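Local coordinates for 1-deoxy-D-xylulose 5-phosphate reductoisomerase (Moraxella catarrhalis, PDB 4ZQG), which probably catalyses the NAD(P)H-dependent rearrangement and reduction of 1-deoxy-D-xylulose 5-phosphate to 2-C-methyl-D-erythritol 4-phosphate, and is held here with fosmidomycin, NADH and magnesium, at residues Ala104-Leu115 with Asn128-Val139; Leu6-Ala14 with Ala97-Ile105. One frame throughout, in Å; residues are numbered along the deposited sequence.

Interaction 1 of 2, residues Ala104-Leu115 with Asn128-Val139. With NAD (nicotinamide-adenine-dinucleotide), chain C.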
loop_
_atom_site.group_PDB
_atom_site.type_symbol
_atom_site.label_atom_id
_atom_site.label_comp_id
_atom_site.label_asym_id
_atom_site.label_seq_id
_atom_site.Cartn_x
_atom_site.Cartn_y
_atom_site.Cartn_z
ATOM N N ALA A 104 15.502 -7.865 -19.916
ATOM C CA ALA A 104 14.585 -9.032 -19.862
ATOM C C ALA A 104 15.124 -10.278 -20.489
ATOM O O ALA A 104 14.341 -11.112 -20.893
ATOM C CB ALA A 104 13.224 -8.712 -20.473
ATOM N N ILE A 105 16.447 -10.407 -20.548
ATOM C CA ILE A 105 17.070 -11.649 -20.962
ATOM C C ILE A 105 16.920 -12.598 -19.819
ATOM O O ILE A 105 17.217 -12.229 -18.742
ATOM C CB ILE A 105 18.597 -11.526 -21.162
ATOM C CG1 ILE A 105 19.012 -10.462 -22.210
ATOM C CG2 ILE A 105 19.184 -12.878 -21.549
ATOM C CD1 ILE A 105 18.024 -10.240 -23.298
ATOM N N VAL A 106 16.516 -13.832 -20.043
ATOM C CA VAL A 106 16.396 -14.793 -18.938
ATOM C C VAL A 106 17.751 -15.384 -18.539
ATOM O O VAL A 106 18.648 -15.553 -19.349
ATOM C CB VAL A 106 15.410 -15.939 -19.266
ATOM C CG1 VAL A 106 15.927 -16.808 -20.393
ATOM C CG2 VAL A 106 15.163 -16.809 -18.048
ATOM N N GLY A 107 17.882 -15.665 -17.245
ATOM C CA GLY A 107 19.013 -16.408 -16.687
ATOM C C GLY A 107 20.297 -15.615 -16.606
ATOM O O GLY A 107 20.286 -14.383 -16.623
ATOM N N ALA A 108 21.406 -16.348 -16.557
ATOM C CA ALA A 108 22.733 -15.772 -16.465
ATOM C C ALA A 108 23.087 -15.086 -17.762
ATOM O O ALA A 108 23.869 -14.146 -17.780
ATOM C CB ALA A 108 23.742 -16.851 -16.160
ATOM N N ALA A 109 22.489 -15.533 -18.853
ATOM C CA ALA A 109 22.765 -14.910 -20.137
ATOM C C ALA A 109 22.553 -13.380 -20.111
ATOM O O ALA A 109 23.091 -12.679 -20.941
ATOM C CB ALA A 109 21.920 -15.561 -21.218
ATOM N N GLY A 110 21.820 -12.855 -19.137
ATOM C CA GLY A 110 21.544 -11.423 -19.077
ATOM C C GLY A 110 22.479 -10.604 -18.212
ATOM O O GLY A 110 22.337 -9.391 -18.091
ATOM N N LEU A 111 23.452 -11.260 -17.619
ATOM C CA LEU A 111 24.318 -10.624 -16.653
ATOM C C LEU A 111 25.247 -9.552 -17.235
ATOM O O LEU A 111 25.313 -8.439 -16.723
ATOM C CB LEU A 111 25.088 -11.712 -15.930
ATOM C CG LEU A 111 26.346 -11.363 -15.188
ATOM C CD1 LEU A 111 26.170 -10.157 -14.307
ATOM C CD2 LEU A 111 26.655 -12.608 -14.390
ATOM N N SER A 112 25.957 -9.857 -18.301
ATOM C CA SER A 112 26.954 -8.927 -18.808
ATOM C C SER A 112 26.347 -7.650 -19.348
ATOM O O SER A 112 26.884 -6.594 -19.157
ATOM C CB SER A 112 27.734 -9.630 -19.875
ATOM O OG SER A 112 27.528 -11.022 -19.662
ATOM N N SER A 113 25.216 -7.738 -20.021
ATOM C CA SER A 113 24.572 -6.542 -20.523
ATOM C C SER A 113 23.904 -5.746 -19.405
ATOM O O SER A 113 23.856 -4.507 -19.462
ATOM C CB SER A 113 23.555 -6.889 -21.599
ATOM O OG SER A 113 22.777 -7.994 -21.192
ATOM N N THR A 114 23.400 -6.438 -18.383
ATOM C CA THR A 114 22.924 -5.725 -17.206
ATOM C C THR A 114 24.057 -4.898 -16.597
ATOM O O THR A 114 23.856 -3.750 -16.309
ATOM C CB THR A 114 22.315 -6.661 -16.171
ATOM O OG1 THR A 114 21.281 -7.427 -16.783
ATOM C CG2 THR A 114 21.729 -5.864 -14.965
ATOM N N LEU A 115 25.246 -5.470 -16.468
ATOM C CA LEU A 115 26.378 -4.733 -15.971
ATOM C C LEU A 115 26.793 -3.594 -16.862
ATOM O O LEU A 115 27.066 -2.491 -16.377
ATOM C CB LEU A 115 27.586 -5.622 -15.798
ATOM C CG LEU A 115 27.557 -6.563 -14.617
ATOM C CD1 LEU A 115 28.703 -7.544 -14.750
ATOM C CD2 LEU A 115 27.696 -5.816 -13.318
ATOM N N ASN A 128 14.964 -9.400 -15.352
ATOM C CA ASN A 128 16.004 -10.400 -15.221
ATOM C C ASN A 128 16.617 -10.476 -13.813
ATOM O O ASN A 128 17.614 -9.790 -13.498
ATOM C CB ASN A 128 17.060 -10.035 -16.253
ATOM C CG ASN A 128 18.247 -10.891 -16.175
ATOM O OD1 ASN A 128 19.365 -10.397 -16.281
ATOM N ND2 ASN A 128 18.037 -12.189 -15.992
ATOM N N LYS A 129 16.032 -11.342 -13.004
ATOM C CA LYS A 129 16.386 -11.459 -11.557
ATOM C C LYS A 129 17.658 -12.290 -11.339
ATOM O O LYS A 129 18.395 -12.041 -10.383
ATOM C CB LYS A 129 15.229 -12.077 -10.749
ATOM C CG LYS A 129 14.908 -13.514 -11.181
ATOM C CD LYS A 129 13.658 -14.039 -10.514
ATOM C CE LYS A 129 12.457 -13.191 -10.835
ATOM N NZ LYS A 129 11.214 -13.968 -10.559
ATOM N N GLU A 130 17.913 -13.248 -12.225
ATOM C CA GLU A 130 19.152 -13.987 -12.186
ATOM C C GLU A 130 20.386 -13.057 -12.210
ATOM O O GLU A 130 21.423 -13.380 -11.652
ATOM C CB GLU A 130 19.181 -15.045 -13.291
ATOM C CG GLU A 130 18.011 -16.053 -13.223
ATOM C CD GLU A 130 16.737 -15.629 -14.005
ATOM O OE1 GLU A 130 16.574 -14.422 -14.326
ATOM O OE2 GLU A 130 15.862 -16.494 -14.298
ATOM N N SER A 131 20.270 -11.873 -12.785
ATOM C CA SER A 131 21.370 -10.909 -12.694
ATOM C C SER A 131 21.777 -10.490 -11.272
ATOM O O SER A 131 22.941 -10.341 -10.956
ATOM C CB SER A 131 21.011 -9.662 -13.472
ATOM O OG SER A 131 21.441 -9.832 -14.805
ATOM N N LEU A 132 20.788 -10.253 -10.436
ATOM C CA LEU A 132 21.015 -9.855 -9.071
ATOM C C LEU A 132 21.343 -11.056 -8.160
ATOM O O LEU A 132 22.200 -10.928 -7.286
ATOM C CB LEU A 132 19.805 -9.052 -8.566
ATOM C CG LEU A 132 20.017 -7.551 -8.321
ATOM C CD1 LEU A 132 20.982 -6.823 -9.232
ATOM C CD2 LEU A 132 18.683 -6.876 -8.410
ATOM N N VAL A 133 20.715 -12.208 -8.372
ATOM C CA VAL A 133 21.037 -13.410 -7.618
ATOM C C VAL A 133 22.492 -13.799 -7.811
ATOM O O VAL A 133 23.115 -14.370 -6.930
ATOM C CB VAL A 133 20.198 -14.606 -8.077
ATOM C CG1 VAL A 133 20.670 -15.900 -7.465
ATOM C CG2 VAL A 133 18.735 -14.413 -7.761
ATOM N N MET A 134 23.045 -13.516 -8.988
ATOM C CA MET A 134 24.430 -13.901 -9.301
ATOM C C MET A 134 25.475 -12.825 -9.145
ATOM O O MET A 134 26.626 -13.144 -8.914
ATOM C CB MET A 134 24.493 -14.447 -10.715
ATOM C CG MET A 134 23.671 -15.697 -10.792
ATOM S SD MET A 134 24.321 -16.804 -12.007
ATOM C CE MET A 134 24.265 -15.678 -13.381
ATOM N N ALA A 135 25.102 -11.568 -9.267
ATOM C CA ALA A 135 26.083 -10.517 -9.260
ATOM C C ALA A 135 25.547 -9.281 -8.580
ATOM O O ALA A 135 25.895 -8.156 -8.943
ATOM C CB ALA A 135 26.496 -10.209 -10.683
ATOM N N GLY A 136 24.718 -9.507 -7.575
ATOM C CA GLY A 136 24.066 -8.432 -6.872
ATOM C C GLY A 136 25.041 -7.372 -6.402
ATOM O O GLY A 136 24.873 -6.203 -6.743
ATOM N N ASP A 137 26.078 -7.755 -5.658
ATOM C CA ASP A 137 26.973 -6.737 -5.109
ATOM C C ASP A 137 27.575 -5.977 -6.249
ATOM O O ASP A 137 27.650 -4.758 -6.216
ATOM C CB ASP A 137 28.120 -7.318 -4.269
ATOM C CG ASP A 137 27.642 -8.246 -3.168
ATOM O OD1 ASP A 137 27.049 -7.770 -2.148
ATOM O OD2 ASP A 137 27.887 -9.465 -3.347
ATOM N N LEU A 138 28.007 -6.714 -7.266
ATOM C CA LEU A 138 28.731 -6.114 -8.388
ATOM C C LEU A 138 27.846 -5.170 -9.165
ATOM O O LEU A 138 28.270 -4.061 -9.495
ATOM C CB LEU A 138 29.283 -7.189 -9.304
ATOM C CG LEU A 138 30.131 -6.765 -10.506
ATOM C CD1 LEU A 138 31.148 -5.705 -10.129
ATOM C CD2 LEU A 138 30.816 -7.992 -11.102
ATOM N N VAL A 139 26.612 -5.592 -9.405
ATOM C CA VAL A 139 25.675 -4.779 -10.151
ATOM C C VAL A 139 25.338 -3.482 -9.401
ATOM O O VAL A 139 25.435 -2.370 -9.967
ATOM C CB VAL A 139 24.388 -5.574 -10.489
ATOM C CG1 VAL A 139 23.324 -4.698 -11.143
ATOM C CG2 VAL A 139 24.704 -6.738 -11.405
HETATM P PA NAD C . 11.233 -15.688 -21.908
HETATM O O1A NAD C . 11.824 -17.053 -21.824
HETATM O O2A NAD C . 9.784 -15.484 -22.297
HETATM O O5B NAD C . 12.151 -14.686 -22.785
HETATM C C5B NAD C . 13.543 -14.507 -22.586
HETATM C C4B NAD C . 14.113 -13.468 -23.565
HETATM O O4B NAD C . 15.546 -13.500 -23.431
HETATM C C3B NAD C . 13.780 -13.753 -25.036
HETATM O O3B NAD C . 13.559 -12.551 -25.780
HETATM C C2B NAD C . 15.027 -14.460 -25.542
HETATM O O2B NAD C . 15.349 -14.142 -26.894
HETATM C C1B NAD C . 16.151 -13.977 -24.632
HETATM N N9A NAD C . 17.145 -15.059 -24.369
HETATM C C8A NAD C . 16.861 -16.310 -23.966
HETATM N N7A NAD C . 17.986 -17.051 -23.831
HETATM C C5A NAD C . 19.022 -16.277 -24.153
HETATM C C6A NAD C . 20.484 -16.498 -24.219
HETATM N N6A NAD C . 21.020 -17.716 -23.886
HETATM N N1A NAD C . 21.214 -15.436 -24.618
HETATM C C2A NAD C . 20.653 -14.240 -24.966
HETATM N N3A NAD C . 19.328 -13.971 -24.940
HETATM C C4A NAD C . 18.477 -14.956 -24.533
HETATM O O3 NAD C . 11.496 -15.027 -20.456
HETATM P PN NAD C . 10.497 -14.184 -19.512
HETATM O O1N NAD C . 9.547 -15.207 -18.927
HETATM O O2N NAD C . 10.082 -12.941 -20.263
HETATM O O5D NAD C . 11.583 -13.786 -18.396
HETATM C C5D NAD C . 12.479 -12.687 -18.574
HETATM C C4D NAD C . 13.119 -12.308 -17.237
HETATM O O4D NAD C . 12.230 -11.543 -16.419
HETATM C C3D NAD C . 13.478 -13.552 -16.444
HETATM O O3D NAD C . 14.686 -13.270 -15.746
HETATM C C2D NAD C . 12.303 -13.757 -15.514
HETATM O O2D NAD C . 12.679 -14.518 -14.356
HETATM C C1D NAD C . 11.877 -12.309 -15.248
HETATM N N1N NAD C . 10.441 -12.191 -14.952
HETATM C C2N NAD C . 9.505 -12.555 -15.864
HETATM C C3N NAD C . 8.130 -12.472 -15.563
HETATM C C7N NAD C . 7.057 -12.841 -16.557
HETATM O O7N NAD C . 5.908 -12.485 -16.366
HETATM N N7N NAD C . 7.365 -13.539 -17.649
HETATM C C4N NAD C . 7.751 -12.002 -14.315
HETATM C C5N NAD C . 8.728 -11.627 -13.428
HETATM C C6N NAD C . 10.071 -11.727 -13.747
HETATM O O HOH W 1 18.477 -8.872 -19.133
#
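The amide of Asn128 is covered on one face by the carbonyl of Ile105, whose O sits 2.9 Å from ND2; the angle there is too poor for a hydrogen bond. This is the C-terminal end of a Rossmann sheet: the loop 104-110 follows strand 100-103, and helix 130-146 follows the next strand, 123-126. Across the contact ND2 bonds Gly107 O, at 3.2 Å and 157° at the hydrogen, in the carbonyl plane and on a lone pair; a weak bond links ND2 to Glu130 OE1. From the side of the amide plane opposite Ile105 O, and within segment 128-139, Ser131 OG donates to Asn128 OD1 at 2.6 Å, well out of the carbonyl plane. CG stands anti to the backbone N of Asn128 (chi1 175°), which carries the amide across to the loop. The second flat group, the carboxylate of Glu130, has OE1 as acceptor for O3D of the NAD ribose at 2.6 Å, while its CB and CG lie against the backbone of Gly107. The adenine carries Ile105 CG2 and Ala109 CB on one and the same face, the latter 3.5 Å from C6A. Neighbouring Lys129 starts away from the loop, and its NZ forms a salt bridge with Asp154, a magnesium ligand.

Beyond the polar end, the segments 111-115 and 130-139 cross at -64°, their axes 9.8 Å apart, and the contact becomes aliphatic. Leu111 CD1 meets Ala135 CB at 3.6 Å. Leu115 CD2 touches Leu138 and Val139, 3.7 Å from Val139 CG2, and its side chain crosses that of Leu138 at about a right angle. At the start of helix 111-120, Gly110 O accepts from both the N and the OG1 of Thr114, which reach it from opposite faces of its carbonyl plane.

Interaction 2 of 2, residues Leu6-Ala14 with Ala97-Ile105. With NAD (nicotinamide-adenine-dinucleotide), chain C.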
loop_
_atom_site.group_PDB
_atom_site.type_symbol
_atom_site.label_atom_id
_atom_site.label_comp_id
_atom_site.label_asym_id
_atom_site.label_seq_id
_atom_site.Cartn_x
_atom_site.Cartn_y
_atom_site.Cartn_z
ATOM N N LEU A 6 11.956 12.456 -26.564
ATOM C CA LEU A 6 11.434 11.073 -26.298
ATOM C C LEU A 6 12.458 10.238 -25.571
ATOM O O LEU A 6 13.625 10.221 -25.958
ATOM C CB LEU A 6 11.093 10.363 -27.595
ATOM C CG LEU A 6 10.089 11.096 -28.470
ATOM C CD1 LEU A 6 9.742 10.238 -29.682
ATOM C CD2 LEU A 6 8.839 11.472 -27.675
ATOM N N GLN A 7 12.018 9.543 -24.530
ATOM C CA GLN A 7 12.882 8.613 -23.824
ATOM C C GLN A 7 13.239 7.446 -24.748
ATOM O O GLN A 7 12.383 6.697 -25.178
ATOM C CB GLN A 7 12.191 8.114 -22.562
ATOM C CG GLN A 7 13.060 7.351 -21.563
ATOM C CD GLN A 7 12.244 6.939 -20.359
ATOM O OE1 GLN A 7 12.439 5.883 -19.757
ATOM N NE2 GLN A 7 11.287 7.778 -20.026
ATOM N N SER A 8 14.529 7.320 -25.021
ATOM C CA SER A 8 15.073 6.274 -25.834
ATOM C C SER A 8 15.124 4.950 -25.075
ATOM O O SER A 8 15.654 4.904 -23.991
ATOM C CB SER A 8 16.464 6.704 -26.228
ATOM O OG SER A 8 17.097 5.725 -27.011
ATOM N N LEU A 9 14.575 3.883 -25.650
ATOM C CA LEU A 9 14.545 2.554 -25.028
ATOM C C LEU A 9 15.366 1.490 -25.745
ATOM O O LEU A 9 15.267 1.352 -26.937
ATOM C CB LEU A 9 13.124 2.027 -25.053
ATOM C CG LEU A 9 12.253 2.240 -23.848
ATOM C CD1 LEU A 9 12.411 3.638 -23.254
ATOM C CD2 LEU A 9 10.821 1.973 -24.253
ATOM N N ALA A 10 16.123 0.697 -24.992
ATOM C CA ALA A 10 16.653 -0.564 -25.487
ATOM C C ALA A 10 15.927 -1.643 -24.747
ATOM O O ALA A 10 15.923 -1.630 -23.524
ATOM C CB ALA A 10 18.134 -0.671 -25.209
ATOM N N ILE A 11 15.322 -2.576 -25.466
ATOM C CA ILE A 11 14.634 -3.704 -24.835
ATOM C C ILE A 11 15.391 -5.000 -25.079
ATOM O O ILE A 11 15.305 -5.605 -26.135
ATOM C CB ILE A 11 13.198 -3.834 -25.329
ATOM C CG1 ILE A 11 12.451 -2.532 -25.057
ATOM C CG2 ILE A 11 12.526 -5.006 -24.652
ATOM C CD1 ILE A 11 11.088 -2.494 -25.685
ATOM N N LEU A 12 16.163 -5.406 -24.083
ATOM C CA LEU A 12 16.955 -6.586 -24.201
ATOM C C LEU A 12 16.054 -7.727 -23.846
ATOM O O LEU A 12 15.578 -7.805 -22.732
ATOM C CB LEU A 12 18.137 -6.512 -23.249
ATOM C CG LEU A 12 19.151 -5.402 -23.446
ATOM C CD1 LEU A 12 20.505 -5.891 -22.966
ATOM C CD2 LEU A 12 19.333 -5.050 -24.891
ATOM N N GLY A 13 15.823 -8.633 -24.779
ATOM C CA GLY A 13 14.913 -9.767 -24.541
ATOM C C GLY A 13 13.516 -9.417 -25.005
ATOM O O GLY A 13 12.548 -9.862 -24.430
ATOM N N ALA A 14 13.425 -8.661 -26.100
ATOM C CA ALA A 14 12.149 -8.121 -26.628
ATOM C C ALA A 14 11.136 -9.114 -27.144
ATOM O O ALA A 14 9.995 -8.736 -27.346
ATOM C CB ALA A 14 12.419 -7.101 -27.727
ATOM N N ALA A 97 23.273 6.647 -27.096
ATOM C CA ALA A 97 21.960 7.147 -27.511
ATOM C C ALA A 97 20.768 6.542 -26.794
ATOM O O ALA A 97 19.640 6.949 -27.060
ATOM C CB ALA A 97 21.792 6.934 -29.019
ATOM N N VAL A 98 21.021 5.559 -25.931
ATOM C CA VAL A 98 19.977 4.871 -25.165
ATOM C C VAL A 98 19.800 5.512 -23.792
ATOM O O VAL A 98 20.757 5.631 -23.037
ATOM C CB VAL A 98 20.387 3.411 -24.931
ATOM C CG1 VAL A 98 19.441 2.715 -23.996
ATOM C CG2 VAL A 98 20.409 2.655 -26.216
ATOM N N ASP A 99 18.578 5.885 -23.438
ATOM C CA ASP A 99 18.284 6.349 -22.081
ATOM C C ASP A 99 17.987 5.170 -21.159
ATOM O O ASP A 99 18.498 5.108 -20.054
ATOM C CB ASP A 99 17.060 7.283 -22.038
ATOM C CG ASP A 99 17.265 8.594 -22.787
ATOM O OD1 ASP A 99 16.279 9.098 -23.348
ATOM O OD2 ASP A 99 18.384 9.136 -22.830
ATOM N N THR A 100 17.140 4.250 -21.589
ATOM C CA THR A 100 16.579 3.272 -20.683
ATOM C C THR A 100 16.732 1.868 -21.189
ATOM O O THR A 100 16.502 1.626 -22.329
ATOM C CB THR A 100 15.103 3.591 -20.399
ATOM O OG1 THR A 100 15.031 4.890 -19.797
ATOM C CG2 THR A 100 14.477 2.574 -19.407
ATOM N N VAL A 101 17.139 0.939 -20.329
ATOM C CA VAL A 101 17.309 -0.430 -20.732
ATOM C C VAL A 101 16.360 -1.253 -19.931
ATOM O O VAL A 101 16.330 -1.157 -18.708
ATOM C CB VAL A 101 18.702 -0.960 -20.454
ATOM C CG1 VAL A 101 18.765 -2.430 -20.799
ATOM C CG2 VAL A 101 19.732 -0.210 -21.270
ATOM N N VAL A 102 15.601 -2.077 -20.631
ATOM C CA VAL A 102 14.728 -3.038 -20.042
ATOM C C VAL A 102 15.501 -4.362 -20.104
ATOM O O VAL A 102 15.737 -4.902 -21.156
ATOM C CB VAL A 102 13.448 -3.066 -20.869
ATOM C CG1 VAL A 102 12.485 -4.167 -20.429
ATOM C CG2 VAL A 102 12.814 -1.683 -20.833
ATOM N N ALA A 103 15.909 -4.873 -18.953
ATOM C CA ALA A 103 16.744 -6.037 -18.886
ATOM C C ALA A 103 15.882 -7.260 -18.798
ATOM O O ALA A 103 15.555 -7.660 -17.714
ATOM C CB ALA A 103 17.610 -5.947 -17.644
ATOM N N ALA A 104 15.502 -7.865 -19.916
ATOM C CA ALA A 104 14.585 -9.032 -19.862
ATOM C C ALA A 104 15.124 -10.278 -20.489
ATOM O O ALA A 104 14.341 -11.112 -20.893
ATOM C CB ALA A 104 13.224 -8.712 -20.473
ATOM N N ILE A 105 16.447 -10.407 -20.548
ATOM C CA ILE A 105 17.070 -11.649 -20.962
ATOM C C ILE A 105 16.920 -12.598 -19.819
ATOM O O ILE A 105 17.217 -12.229 -18.742
ATOM C CB ILE A 105 18.597 -11.526 -21.162
ATOM C CG1 ILE A 105 19.012 -10.462 -22.210
ATOM C CG2 ILE A 105 19.184 -12.878 -21.549
ATOM C CD1 ILE A 105 18.024 -10.240 -23.298
HETATM P PA NAD C . 11.233 -15.688 -21.908
HETATM O O1A NAD C . 11.824 -17.053 -21.824
HETATM O O2A NAD C . 9.784 -15.484 -22.297
HETATM O O5B NAD C . 12.151 -14.686 -22.785
HETATM C C5B NAD C . 13.543 -14.507 -22.586
HETATM C C4B NAD C . 14.113 -13.468 -23.565
HETATM O O4B NAD C . 15.546 -13.500 -23.431
HETATM C C3B NAD C . 13.780 -13.753 -25.036
HETATM O O3B NAD C . 13.559 -12.551 -25.780
HETATM C C2B NAD C . 15.027 -14.460 -25.542
HETATM O O2B NAD C . 15.349 -14.142 -26.894
HETATM C C1B NAD C . 16.151 -13.977 -24.632
HETATM N N9A NAD C . 17.145 -15.059 -24.369
HETATM C C8A NAD C . 16.861 -16.310 -23.966
HETATM N N7A NAD C . 17.986 -17.051 -23.831
HETATM C C5A NAD C . 19.022 -16.277 -24.153
HETATM C C6A NAD C . 20.484 -16.498 -24.219
HETATM N N6A NAD C . 21.020 -17.716 -23.886
HETATM N N1A NAD C . 21.214 -15.436 -24.618
HETATM C C2A NAD C . 20.653 -14.240 -24.966
HETATM N N3A NAD C . 19.328 -13.971 -24.940
HETATM C C4A NAD C . 18.477 -14.956 -24.533
HETATM O O3 NAD C . 11.496 -15.027 -20.456
HETATM P PN NAD C . 10.497 -14.184 -19.512
HETATM O O1N NAD C . 9.547 -15.207 -18.927
HETATM O O2N NAD C . 10.082 -12.941 -20.263
HETATM O O5D NAD C . 11.583 -13.786 -18.396
HETATM C C5D NAD C . 12.479 -12.687 -18.574
HETATM C C4D NAD C . 13.119 -12.308 -17.237
HETATM O O4D NAD C . 12.230 -11.543 -16.419
HETATM C C3D NAD C . 13.478 -13.552 -16.444
HETATM O O3D NAD C . 14.686 -13.270 -15.746
HETATM C C2D NAD C . 12.303 -13.757 -15.514
HETATM O O2D NAD C . 12.679 -14.518 -14.356
HETATM C C1D NAD C . 11.877 -12.309 -15.248
HETATM N N1N NAD C . 10.441 -12.191 -14.952
HETATM C C2N NAD C . 9.505 -12.555 -15.864
HETATM C C3N NAD C . 8.130 -12.472 -15.563
HETATM C C7N NAD C . 7.057 -12.841 -16.557
HETATM O O7N NAD C . 5.908 -12.485 -16.366
HETATM N N7N NAD C . 7.365 -13.539 -17.649
HETATM C C4N NAD C . 7.751 -12.002 -14.315
HETATM C C5N NAD C . 8.728 -11.627 -13.428
HETATM C C6N NAD C . 10.071 -11.727 -13.747
#
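Gln7 and Thr100 cross obliquely at the start of two parallel strands, and Thr100 OG1 donates to Gln7 OE1 at 2.8 Å, tilted 26° from the carbonyl plane. Gln7 reaches this hydroxyl fully extended, with CG anti to its backbone N (chi1 -168°). Next to it, Ser8 points straight at the other segment and is held through its N, its OG and its O: N donates to Asp99 OD1 at 3.0 Å, from above the carboxylate plane, OG donates to Ala97 O at 2.8 Å, and O accepts from Thr100 N. Further in, the side chains alternate between the two faces of the Rossmann sheet. Leu9 and Thr100 lie side by side on the face that also bears Ile11 and Val102, where helix 17-26 covers Leu9 and Ile11. On the opposite face Ala10 CB touches Val98 CG1 at 3.8 Å, and Leu12 crosses Val101, CG to CG1 at 4.0 Å, beneath helix 111-120. Between the faces the backbone bonds are straightest in the middle, Ala10 N to Thr100 O at 2.8 Å and 172°, and more bent towards both ends. Ser8, Ala10 and Leu12 thus spend their N-H and C=O groups on this contact, whereas Leu9 and Ile11 bond strand 33-39, which implies a central strand satisfied from both sides.

Overall arrangement
Both contacts are largely buried and belong to the same Rossmann unit, but interaction 1 lies nearer the centre of the chain (about 8 Å, against 16 Å for interaction 2, measured from contact centres), and interaction 2 runs out to exposed residues at its far end. They share Ala104 and Ile105, so strand 100-103 delivers its loop from one directly into the other, and both reach NAD. Interaction 2 is dominated by parallel backbone bonds, with side-chain bonds at its outer end; interaction 1 has one clear hydrogen bond between its segments, hydroxyl bonds inside each, a carboxylate turned to NAD, and aliphatic helix packing. The two meet where Leu12 packs on Ser113 and where Asn128 N probably bonds Ala103 O.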